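Local coordinates for protein putative glycosylhydrolase (Parabacteroides distasonis, PDB 3S5Q) that is probably a glycoside hydrolase of the 3-keto-disaccharide hydrolase family, with a concanavalin A-like fold, whose substrate and catalytic residues are not established, at residues E104-S107 / W112-G115; T168-P171 / E175-E178; I147-E150 / H155-S158; Y81-D84 / P90-I93; S36-K41 / L45-D50. All blocks are in the same frame, centred on the assembly; numbering follows the deposited sequence. Where two conformers were deposited one is given.

Contact 1 of 5, residues E104-S107 / W112-G115; sequences EWQS and WRCG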
# COMPACT_ATOMS: atom_id res chain seq x y z
N GLU A 104 -1.72 7.72 -18.95
CA GLU A 104 -2.99 7.11 -18.66
C GLU A 104 -3.56 7.61 -17.35
O GLU A 104 -4.77 7.88 -17.27
CB GLU A 104 -2.77 5.59 -18.57
CG GLU A 104 -3.98 4.72 -18.24
CD GLU A 104 -3.98 3.36 -18.98
OE1 GLU A 104 -3.43 3.27 -20.13
OE2 GLU A 104 -4.56 2.41 -18.42
N TRP A 105 -2.70 7.72 -16.31
CA TRP A 105 -3.15 8.15 -14.97
C TRP A 105 -3.73 9.58 -14.91
O TRP A 105 -4.42 9.90 -13.96
CB TRP A 105 -2.05 7.95 -13.92
CG TRP A 105 -1.96 6.53 -13.53
CD1 TRP A 105 -1.01 5.63 -13.92
CD2 TRP A 105 -2.90 5.80 -12.73
NE1 TRP A 105 -1.29 4.38 -13.39
CE2 TRP A 105 -2.45 4.46 -12.66
CE3 TRP A 105 -4.09 6.15 -12.06
CZ2 TRP A 105 -3.13 3.48 -11.95
CZ3 TRP A 105 -4.77 5.16 -11.36
CH2 TRP A 105 -4.28 3.85 -11.30
N GLN A 106 -3.47 10.40 -15.93
CA GLN A 106 -4.09 11.73 -16.09
C GLN A 106 -5.60 11.64 -16.48
O GLN A 106 -6.32 12.64 -16.50
CB GLN A 106 -3.28 12.51 -17.17
CG GLN A 106 -3.48 14.03 -17.25
CD GLN A 106 -3.25 14.78 -15.92
OE1 GLN A 106 -2.35 14.44 -15.11
NE2 GLN A 106 -4.07 15.82 -15.69
N SER A 107 -6.05 10.43 -16.80
CA SER A 107 -7.45 10.15 -17.12
C SER A 107 -8.27 9.81 -15.86
O SER A 107 -9.51 9.64 -15.97
CB SER A 107 -7.55 8.96 -18.09
OG SER A 107 -7.18 9.33 -19.41
N TRP A 112 -7.34 8.63 -6.91
CA TRP A 112 -7.11 7.25 -7.41
C TRP A 112 -5.62 6.91 -7.63
O TRP A 112 -5.30 5.75 -7.86
CB TRP A 112 -7.84 7.04 -8.74
CG TRP A 112 -9.40 6.98 -8.67
CD1 TRP A 112 -10.25 7.63 -7.77
CD2 TRP A 112 -10.25 6.28 -9.57
NE1 TRP A 112 -11.56 7.35 -8.07
CE2 TRP A 112 -11.58 6.53 -9.18
CE3 TRP A 112 -10.01 5.42 -10.66
CZ2 TRP A 112 -12.67 5.97 -9.87
CZ3 TRP A 112 -11.09 4.89 -11.34
CH2 TRP A 112 -12.40 5.15 -10.91
N ARG A 113 -4.72 7.89 -7.53
CA ARG A 113 -3.32 7.71 -7.91
C ARG A 113 -2.42 7.24 -6.75
O ARG A 113 -2.87 7.10 -5.60
CB ARG A 113 -2.82 9.02 -8.52
CG ARG A 113 -3.62 9.47 -9.73
CD ARG A 113 -3.07 10.75 -10.32
NE ARG A 113 -3.97 11.35 -11.29
CZ ARG A 113 -3.99 12.64 -11.63
NH1 ARG A 113 -3.13 13.49 -11.08
NH2 ARG A 113 -4.87 13.06 -12.52
N CYS A 114 -1.16 6.97 -7.07
CA CYS A 114 -0.19 6.40 -6.08
C CYS A 114 -0.18 7.05 -4.71
O CYS A 114 -0.09 8.28 -4.59
CB CYS A 114 1.22 6.46 -6.66
SG CYS A 114 2.29 5.28 -5.86
N GLY A 115 -0.25 6.23 -3.64
CA GLY A 115 -0.21 6.76 -2.29
C GLY A 115 -1.56 7.18 -1.73
O GLY A 115 -1.69 7.47 -0.52
O HOH W 1 -5.36 16.15 -12.86
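Trp105 and Arg113 mark the closest approach of the two backbones, their CA atoms 7.1 Å apart. Residues 104-107 form part of a 3-10 turn, closed by the bond from Ser107 N to Glu104 O, whereas 112-115 runs without regular structure, so the meeting is made mainly by side chains reaching a backbone. Arg113 spans the gap: its chain is extended from CG to NE (chi2 -179°), which carries NE to 3.1 Å from Trp105 O. That hydrogen bond is weak, with an angle of only 124° at the hydrogen. The guanidinium has firmer partners elsewhere, since NH2 donates to Tyr108 O and NH1 to Gln126 OE1. A water in the guanidinium plane accepts from Arg113 NH2 at 3.1 Å and, more weakly, from Gln106 NE2, tying the amide to the arginine although Gln106 OE1 remains 3.9 Å from Arg113 NH2.

The indole of Trp105 meets the other segment nearer the arginine's root. CZ3 of its six-membered ring comes within 3.6 Å of Trp112 O, and CE3 lies 4.1 Å from Arg113 CG. The Trp105 and Arg113 side chains run past each other in opposite directions, and their planes stand 73° apart, too steep for a parallel stack. Trp105 is buried, resting also on Gln96 and Ala98 of strand 93-98, while Gln106 is exposed. The arrangement is that of a long connection between strands 93-98 and 135-143 folded back on itself, with a 3-10 segment met by an arginine through a weak bond to a carbonyl and a tryptophan tucked against the sheet of this concanavalin A-like fold.

Contact 2 of 5, residues T168-P171 / E175-E178; sequences TTNP and EIPE. With EDO (1,2-ethanediol), chain H.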
# COMPACT_ATOMS: atom_id res chain seq x y z
N THR A 168 -20.59 7.09 0.10
CA THR A 168 -20.66 7.53 -1.31
C THR A 168 -20.00 8.86 -1.66
O THR A 168 -19.71 9.13 -2.85
CB THR A 168 -22.13 7.64 -1.74
OG1 THR A 168 -22.78 8.66 -0.96
CG2 THR A 168 -22.87 6.24 -1.56
N THR A 169 -19.82 9.72 -0.66
CA THR A 169 -19.36 11.10 -0.84
C THR A 169 -18.20 11.39 0.12
O THR A 169 -18.33 11.16 1.34
CB THR A 169 -20.55 12.11 -0.60
OG1 THR A 169 -21.66 11.70 -1.40
CG2 THR A 169 -20.15 13.59 -0.94
N ASN A 170 -17.06 11.81 -0.43
CA ASN A 170 -15.92 12.27 0.37
C ASN A 170 -16.28 13.58 1.09
O ASN A 170 -17.18 14.31 0.64
CB ASN A 170 -14.68 12.41 -0.52
CG ASN A 170 -14.16 11.06 -1.03
OD1 ASN A 170 -14.03 10.13 -0.24
ND2 ASN A 170 -13.88 10.95 -2.35
N PRO A 171 -15.61 13.88 2.23
CA PRO A 171 -15.93 15.15 2.95
C PRO A 171 -15.92 16.38 2.03
O PRO A 171 -16.71 17.30 2.25
CB PRO A 171 -14.82 15.24 4.02
CG PRO A 171 -14.59 13.78 4.38
CD PRO A 171 -14.78 12.98 3.07
N GLU A 175 -16.89 12.11 -5.45
CA GLU A 175 -17.44 10.74 -5.49
C GLU A 175 -16.51 9.70 -4.93
O GLU A 175 -15.31 9.73 -5.18
CB GLU A 175 -17.77 10.33 -6.94
CG GLU A 175 -19.10 10.89 -7.51
CD GLU A 175 -20.33 10.37 -6.80
OE1 GLU A 175 -20.20 9.41 -6.03
OE2 GLU A 175 -21.43 10.92 -7.02
N ILE A 176 -17.09 8.76 -4.22
CA ILE A 176 -16.40 7.57 -3.79
C ILE A 176 -16.78 6.49 -4.82
O ILE A 176 -17.91 6.46 -5.27
CB ILE A 176 -16.82 7.18 -2.37
CG1 ILE A 176 -16.36 8.29 -1.39
CG2 ILE A 176 -16.24 5.77 -1.97
CD1 ILE A 176 -16.77 8.00 0.13
N PRO A 177 -15.82 5.65 -5.25
CA PRO A 177 -16.20 4.59 -6.18
C PRO A 177 -17.35 3.75 -5.67
O PRO A 177 -17.41 3.44 -4.46
CB PRO A 177 -14.90 3.77 -6.35
CG PRO A 177 -13.80 4.77 -6.08
CD PRO A 177 -14.37 5.66 -4.98
N GLU A 178 -18.26 3.42 -6.59
CA GLU A 178 -19.52 2.71 -6.28
C GLU A 178 -19.29 1.40 -5.55
O GLU A 178 -20.11 0.98 -4.72
CB GLU A 178 -20.33 2.40 -7.56
C1 EDO H . -19.94 14.32 4.29
O1 EDO H . -18.69 13.82 4.71
C2 EDO H . -20.17 13.88 2.86
O2 EDO H . -19.56 14.83 1.99
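Thr168 and Ile176 are joined by the one backbone hydrogen bond of this contact, from Ile176 N to Thr168 O at 3.0 Å. It is fairly straight at the hydrogen (161°), but the donor stands well above the carbonyl plane, 52° out of it. Beside it Thr169 and Glu175 form a single beta bridge, their CA atoms 5.0 Å apart; no strand extends from it in either direction.

Van der Waals contact comes from Ile176, which crosses the end of Asn170 and lies against polar atoms of the other segment. With its CG1 anti to the carbonyl carbon (chi1 -65°), the longer branch reaches along 168-171: CG1 lies 3.2 Å from Asn170 OD1, and CD1 is 3.6 Å from Thr169 N.

The polar contacts fall largely outside the pair. Asn170 is buried, and its amide is engaged at both ends: OD1 accepts from Trp164 NE1, while ND2 donates to Thr174 OG1 and Gly119 O. Glu175 O, 3.4 Å from Asn170 ND2 at a poor angle, takes its bond from Tyr111 OH instead. The bent side chain of Glu175 folds back until OE1 is 3.2 Å from Thr168 O, an approach of two acceptors that gives no bond. A 1,2-ethanediol, probably from the crystallisation liquor, donates through O2 to Asn170 O at 2.8 Å and touches Thr169 CG2.

Taken together, these features describe a tight reversal in the long connection between strands 154-160 and 192-195, a peripheral loop closed by an isolated beta bridge and fixed to neighbouring loops through its asparagine.

Contact 3 of 5, residues I147-E150 / H155-S158; sequences IDIE and HIVS. With EDO (1,2-ethanediol), chain E.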
# COMPACT_ATOMS: atom_id res chain seq x y z
N ILE A 147 -4.78 7.59 9.74
CA ILE A 147 -3.97 6.95 8.70
C ILE A 147 -2.99 8.00 8.18
O ILE A 147 -3.41 9.07 7.80
CB ILE A 147 -4.81 6.44 7.53
CG1 ILE A 147 -5.96 5.53 8.04
CG2 ILE A 147 -3.89 5.74 6.47
CD1 ILE A 147 -5.52 4.44 9.04
N ASP A 148 -1.70 7.66 8.18
CA ASP A 148 -0.66 8.53 7.63
C ASP A 148 0.22 7.76 6.67
O ASP A 148 0.63 6.66 6.97
CB ASP A 148 0.14 9.16 8.75
CG ASP A 148 -0.66 10.24 9.49
OD1 ASP A 148 -0.70 11.39 8.98
OD2 ASP A 148 -1.27 9.91 10.52
N ILE A 149 0.44 8.36 5.50
CA ILE A 149 1.23 7.74 4.45
C ILE A 149 2.42 8.62 4.09
O ILE A 149 2.26 9.81 3.78
CB ILE A 149 0.37 7.46 3.19
CG1 ILE A 149 -0.81 6.54 3.57
CG2 ILE A 149 1.24 6.85 2.09
CD1 ILE A 149 -1.93 6.59 2.61
N GLU A 150 3.60 8.02 4.13
CA GLU A 150 4.85 8.63 3.76
C GLU A 150 5.31 7.93 2.50
O GLU A 150 5.24 6.71 2.41
CB GLU A 150 5.89 8.40 4.88
CG GLU A 150 7.16 9.20 4.71
CD GLU A 150 7.02 10.54 5.36
OE1 GLU A 150 5.94 10.78 5.97
OE2 GLU A 150 7.99 11.34 5.28
N HIS A 155 5.49 13.29 3.50
CA HIS A 155 4.22 12.98 4.17
C HIS A 155 3.03 13.40 3.28
O HIS A 155 2.54 14.53 3.36
CB HIS A 155 4.18 13.71 5.52
CG HIS A 155 3.00 13.40 6.37
ND1 HIS A 155 2.62 14.20 7.42
CD2 HIS A 155 2.10 12.38 6.33
CE1 HIS A 155 1.56 13.68 8.01
NE2 HIS A 155 1.21 12.58 7.36
N ILE A 156 2.59 12.48 2.40
CA ILE A 156 1.62 12.84 1.36
C ILE A 156 0.14 12.75 1.81
O ILE A 156 -0.73 13.41 1.22
CB ILE A 156 1.83 12.03 0.05
CG1 ILE A 156 1.94 10.54 0.33
CG2 ILE A 156 3.09 12.54 -0.72
CD1 ILE A 156 1.69 9.67 -0.94
N VAL A 157 -0.15 11.93 2.81
CA VAL A 157 -1.54 11.74 3.22
C VAL A 157 -1.62 11.67 4.71
O VAL A 157 -0.82 11.00 5.36
CB VAL A 157 -2.21 10.45 2.56
CG1 VAL A 157 -3.73 10.30 2.95
CG2 VAL A 157 -2.05 10.44 1.08
N SER A 158 -2.59 12.39 5.25
CA SER A 158 -2.96 12.30 6.66
C SER A 158 -4.48 12.33 6.62
O SER A 158 -5.07 13.26 6.05
CB SER A 158 -2.41 13.45 7.49
OG SER A 158 -2.56 13.18 8.89
C1 EDO E . -0.92 15.65 4.62
O1 EDO E . -0.22 16.37 5.66
C2 EDO E . -2.24 16.29 4.16
O2 EDO E . -3.15 15.30 3.66
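Ile149 and Val157 face each other as the hydrogen-bonded pair of an antiparallel beta hairpin, which a classic bulge interrupts where Ile156 and Val157 both stand opposite Ile149. The strand axes pass 4.7 Å apart at 166°.

Among the backbone bonds, Ile149 N to Val157 O is the strong one, 2.9 Å long. In the return direction Ile149 O is shared by two weak donors, Val157 N at 3.4 Å and Ile156 N at 3.0 Å, as the bulge requires. Asp148 and Ser158, and beyond the bulge Glu150 and His155, make the non-hydrogen-bonded pairs.

Apolar contact is concentrated on the face of Ile149 and Val157. These side chains lie side by side and point the same way, Ile149 CD1 reaching Val157 CB at 3.9 Å. Ile117, from a loop, packs on both. Ile156 crosses Ile149 obliquely and touches its CG2 through CG1.

Polar contact occupies the other face and is dominated by Asp148. Its OD2 is taken by Gln146 NE2. The imidazole of His155, its CG placed anti to the backbone N (chi1 -175°), lies along the strand so that its edge is presented to the aspartate and to Ile149 O. Glu150 also turns in, OE1 coming 3.3 Å from His155 CA. Asp148 OD1 accepts two bonds from opposite faces of the carboxylate plane: Ser158 OG meets it on the syn side at 2.6 Å, and His155 NE2 on the anti side at 2.8 Å.

Contact 4 of 5, residues Y81-D84 / P90-I93; sequences YCTD and PSSI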
# COMPACT_ATOMS: atom_id res chain seq x y z
N TYR A 81 -6.56 -3.33 7.21
CA TYR A 81 -7.82 -3.45 7.91
C TYR A 81 -8.80 -4.37 7.16
O TYR A 81 -10.00 -4.12 7.11
CB TYR A 81 -8.41 -2.07 8.09
CG TYR A 81 -7.60 -1.07 8.91
CD1 TYR A 81 -6.50 -1.46 9.70
CD2 TYR A 81 -8.04 0.26 9.02
CE1 TYR A 81 -5.82 -0.53 10.50
CE2 TYR A 81 -7.37 1.17 9.81
CZ TYR A 81 -6.27 0.77 10.55
OH TYR A 81 -5.64 1.71 11.34
N CYS A 82 -8.28 -5.45 6.56
CA CYS A 82 -9.14 -6.37 5.81
C CYS A 82 -9.83 -7.36 6.73
O CYS A 82 -9.18 -8.16 7.41
CB CYS A 82 -8.35 -7.15 4.76
SG CYS A 82 -9.42 -8.20 3.75
N THR A 83 -11.15 -7.33 6.75
CA THR A 83 -11.89 -8.23 7.63
C THR A 83 -12.39 -9.49 6.90
O THR A 83 -12.96 -10.39 7.53
CB THR A 83 -13.08 -7.46 8.23
OG1 THR A 83 -13.85 -6.93 7.16
CG2 THR A 83 -12.54 -6.32 9.09
N ASP A 84 -12.26 -9.51 5.57
CA ASP A 84 -12.72 -10.65 4.75
C ASP A 84 -11.85 -10.71 3.52
O ASP A 84 -11.99 -9.89 2.61
CB ASP A 84 -14.18 -10.49 4.36
CG ASP A 84 -14.76 -11.71 3.65
OD1 ASP A 84 -14.04 -12.43 2.89
OD2 ASP A 84 -15.97 -11.93 3.84
N PRO A 90 -14.89 -4.42 -0.53
CA PRO A 90 -15.70 -3.62 0.38
C PRO A 90 -15.36 -3.85 1.84
O PRO A 90 -16.05 -3.29 2.69
CB PRO A 90 -17.10 -4.14 0.11
CG PRO A 90 -16.87 -5.56 -0.28
CD PRO A 90 -15.69 -5.52 -1.10
N SER A 91 -14.35 -4.66 2.13
CA SER A 91 -14.06 -5.08 3.48
C SER A 91 -12.66 -4.69 3.89
O SER A 91 -12.06 -5.36 4.72
CB SER A 91 -14.19 -6.60 3.61
OG SER A 91 -15.36 -7.09 2.98
N SER A 92 -12.12 -3.63 3.27
CA SER A 92 -10.77 -3.21 3.58
C SER A 92 -10.54 -1.78 3.13
O SER A 92 -11.41 -1.16 2.48
CB SER A 92 -9.77 -4.15 2.91
OG SER A 92 -9.89 -4.02 1.52
N ILE A 93 -9.37 -1.27 3.49
CA ILE A 93 -8.89 0.02 3.02
C ILE A 93 -7.59 -0.20 2.19
O ILE A 93 -6.61 -0.79 2.65
CB ILE A 93 -8.66 1.00 4.17
CG1 ILE A 93 -9.97 1.14 4.99
CG2 ILE A 93 -8.17 2.34 3.56
CD1 ILE A 93 -9.87 2.05 6.19
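Cys82 and Ser92 bring the two segments closest, their CA atoms 4.2 Å apart, and the tight part of the contact lies around them. Ser91 O receives the bond from Thr83 N at 3.0 Å, nearly along the C=O axis, and Cys82 CA-H adds a contact to the same oxygen at 3.3 Å. The beta carbons of Cys82 and Ser92 touch at 3.8 Å. Farther inward Tyr81 and Ile93 lie side by side, both buried, with the ring atom CD2 of Tyr81 3.8 Å from Ile93 CD1; the phenol oxygen is held by Gly144 O.

Toward solvent the fit is looser. Thr83 is exposed, and its OG1 stands 3.6 Å from Ser91 CB. Asp84 turns its carboxylate away, with OD1 accepting from Asn87 N, so that only its CB approaches Ser91 OG, at 3.9 Å. That hydroxyl instead bonds Asn87 O, just as Ser92 OG bonds Trp88 O: residues of the intervening loop accept from both serines of 90-93.

The contact thus closes the connection between strands 75-82 and 93-98, adjacent in the five-stranded sheet. The chain turns a corner at Tyr81; Cys82 is backbone-bonded to Tyr192, and Ile93 to Ile80, while Ile117 and Leu161 from loops pack on Ile93.

Contact 5 of 5, residues S36-K41 / L45-D50; sequences SVWTFK and LTATAD
Trp38 and Ala47, like Phe40 and Leu45, form non-hydrogen-bonded pairs of an antiparallel hairpin whose strand axes pass 4.8 Å apart at 155°, with the hydrogen-bonded pair Thr39 and Thr46 between them. Thr39 N to Thr46 O measures 3.0 Å and the return bond, Thr46 N to Thr39 O, 3.1 Å. Past the strand ends Thr48 N still reaches Val37 O at 3.0 Å.

The central side-chain contact is a CH-pi interaction: the methyl of Ala47 sits over the face of Trp38, CB 3.4 Å from the centroid of the six-membered ring and 10° off its normal. The indole is swung back across the partner strand with CG anti to the carbonyl carbon (chi1 -69°), which also sets CE3 3.8 Å from Leu45 CG. Leu45 CD1 also lies 4.0 Å from Phe40 CB. Val37 continues the apolar row, its CG2 meeting Ala49 CB.

On the reverse face Thr39 and Thr46 lie alongside each other, and Thr46 OG1 bonds Ile204 O. Trp38 NE1 is satisfied by Gln51 O, yet Ala49 N is buried without a partner in the model. The chemistry therefore implies a two-sided hairpin: Trp38 and Leu45 turn an apolar face to Phe206 and Leu195, while threonines line the other.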
# COMPACT_ATOMS: atom_id res chain seq x y z
N SER A 36 1.37 -20.15 -7.35
CA SER A 36 1.56 -19.95 -8.79
C SER A 36 1.62 -18.46 -9.13
O SER A 36 2.02 -18.08 -10.24
CB SER A 36 0.46 -20.67 -9.60
OG SER A 36 -0.73 -19.89 -9.72
N VAL A 37 1.22 -17.60 -8.17
CA VAL A 37 1.16 -16.16 -8.41
C VAL A 37 2.31 -15.43 -7.74
O VAL A 37 2.97 -14.59 -8.36
CB VAL A 37 -0.20 -15.54 -7.90
CG1 VAL A 37 -0.19 -13.99 -8.11
CG2 VAL A 37 -1.39 -16.18 -8.61
N TRP A 38 2.55 -15.73 -6.48
CA TRP A 38 3.56 -15.02 -5.72
C TRP A 38 4.81 -15.85 -5.53
O TRP A 38 4.73 -17.02 -5.15
CB TRP A 38 3.01 -14.60 -4.36
CG TRP A 38 1.97 -13.56 -4.50
CD1 TRP A 38 0.66 -13.77 -4.75
CD2 TRP A 38 2.15 -12.14 -4.43
NE1 TRP A 38 -0.00 -12.59 -4.86
CE2 TRP A 38 0.88 -11.56 -4.62
CE3 TRP A 38 3.26 -11.31 -4.19
CZ2 TRP A 38 0.67 -10.18 -4.61
CZ3 TRP A 38 3.06 -9.91 -4.18
CH2 TRP A 38 1.76 -9.37 -4.39
N THR A 39 5.96 -15.24 -5.80
CA THR A 39 7.25 -15.84 -5.43
C THR A 39 8.06 -14.85 -4.61
O THR A 39 7.91 -13.65 -4.77
CB THR A 39 8.06 -16.22 -6.66
OG1 THR A 39 8.19 -15.07 -7.50
CG2 THR A 39 7.36 -17.40 -7.45
N PHE A 40 8.95 -15.37 -3.77
CA PHE A 40 9.84 -14.58 -2.92
C PHE A 40 11.21 -15.14 -3.22
O PHE A 40 11.57 -16.20 -2.71
CB PHE A 40 9.46 -14.77 -1.44
CG PHE A 40 10.05 -13.75 -0.48
CD1 PHE A 40 10.54 -12.52 -0.91
CD2 PHE A 40 10.02 -14.02 0.88
CE1 PHE A 40 11.05 -11.60 -0.01
CE2 PHE A 40 10.51 -13.10 1.81
CZ PHE A 40 11.03 -11.89 1.36
N LYS A 41 11.95 -14.49 -4.10
CA LYS A 41 13.18 -15.06 -4.58
C LYS A 41 14.22 -13.94 -4.55
O LYS A 41 13.92 -12.82 -4.98
CB LYS A 41 12.94 -15.65 -5.98
CG LYS A 41 14.15 -16.21 -6.68
CD LYS A 41 13.82 -16.64 -8.13
CE LYS A 41 15.08 -16.74 -8.99
NZ LYS A 41 14.78 -16.98 -10.43
N LEU A 45 9.76 -9.86 -3.59
CA LEU A 45 8.43 -10.46 -3.66
C LEU A 45 7.70 -9.93 -4.90
O LEU A 45 7.65 -8.74 -5.14
CB LEU A 45 7.68 -10.09 -2.39
CG LEU A 45 6.33 -10.73 -2.07
CD1 LEU A 45 6.42 -12.26 -1.98
CD2 LEU A 45 5.84 -10.11 -0.76
N THR A 46 7.17 -10.83 -5.72
CA THR A 46 6.50 -10.42 -6.94
C THR A 46 5.36 -11.37 -7.30
O THR A 46 5.36 -12.53 -6.89
CB THR A 46 7.52 -10.27 -8.11
OG1 THR A 46 6.85 -9.72 -9.24
CG2 THR A 46 8.10 -11.56 -8.47
N ALA A 47 4.40 -10.83 -8.04
CA ALA A 47 3.16 -11.49 -8.41
C ALA A 47 3.06 -11.51 -9.95
O ALA A 47 3.46 -10.56 -10.61
CB ALA A 47 1.96 -10.74 -7.78
N THR A 48 2.56 -12.59 -10.54
CA THR A 48 2.37 -12.62 -12.01
C THR A 48 0.87 -12.61 -12.46
O THR A 48 0.56 -12.74 -13.64
CB THR A 48 3.17 -13.77 -12.63
OG1 THR A 48 2.91 -14.98 -11.90
CG2 THR A 48 4.72 -13.43 -12.62
N ALA A 49 -0.03 -12.41 -11.51
CA ALA A 49 -1.47 -12.31 -11.79
C ALA A 49 -2.07 -11.37 -10.80
O ALA A 49 -1.41 -10.98 -9.83
CB ALA A 49 -2.13 -13.67 -11.70
N ASP A 50 -3.35 -11.06 -11.00
CA ASP A 50 -4.12 -10.20 -10.12
C ASP A 50 -4.80 -11.01 -9.01
O ASP A 50 -6.04 -11.02 -8.90
CB ASP A 50 -5.17 -9.41 -10.93
CG ASP A 50 -5.79 -8.26 -10.16
OD1 ASP A 50 -5.30 -7.90 -9.06
OD2 ASP A 50 -6.77 -7.67 -10.67

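How the contacts relate
All five contacts join segments close in sequence and are partly buried, yet their chemistry follows their place in the fold. Contacts 3 and 5 are hairpins of the same large antiparallel sheet, on opposite sides of the chain's centre; one has a polar face organised by an aspartate, the other an aromatic face. Contact 3 lies nearest that centre (about 11 Å, centre to centre), contact 2 farthest (about 20 Å). Contact 4 belongs to the smaller sheet and meets contact 3 where Tyr81 OH touches Ile147 CD1. Contacts 1 and 2 are loop reversals with one direct bond each, from an arginine side chain in contact 1 and between backbones in contact 2. Contact 1 touches both neighbours: Gly115 packs against contact 3, Trp112 against Pro177.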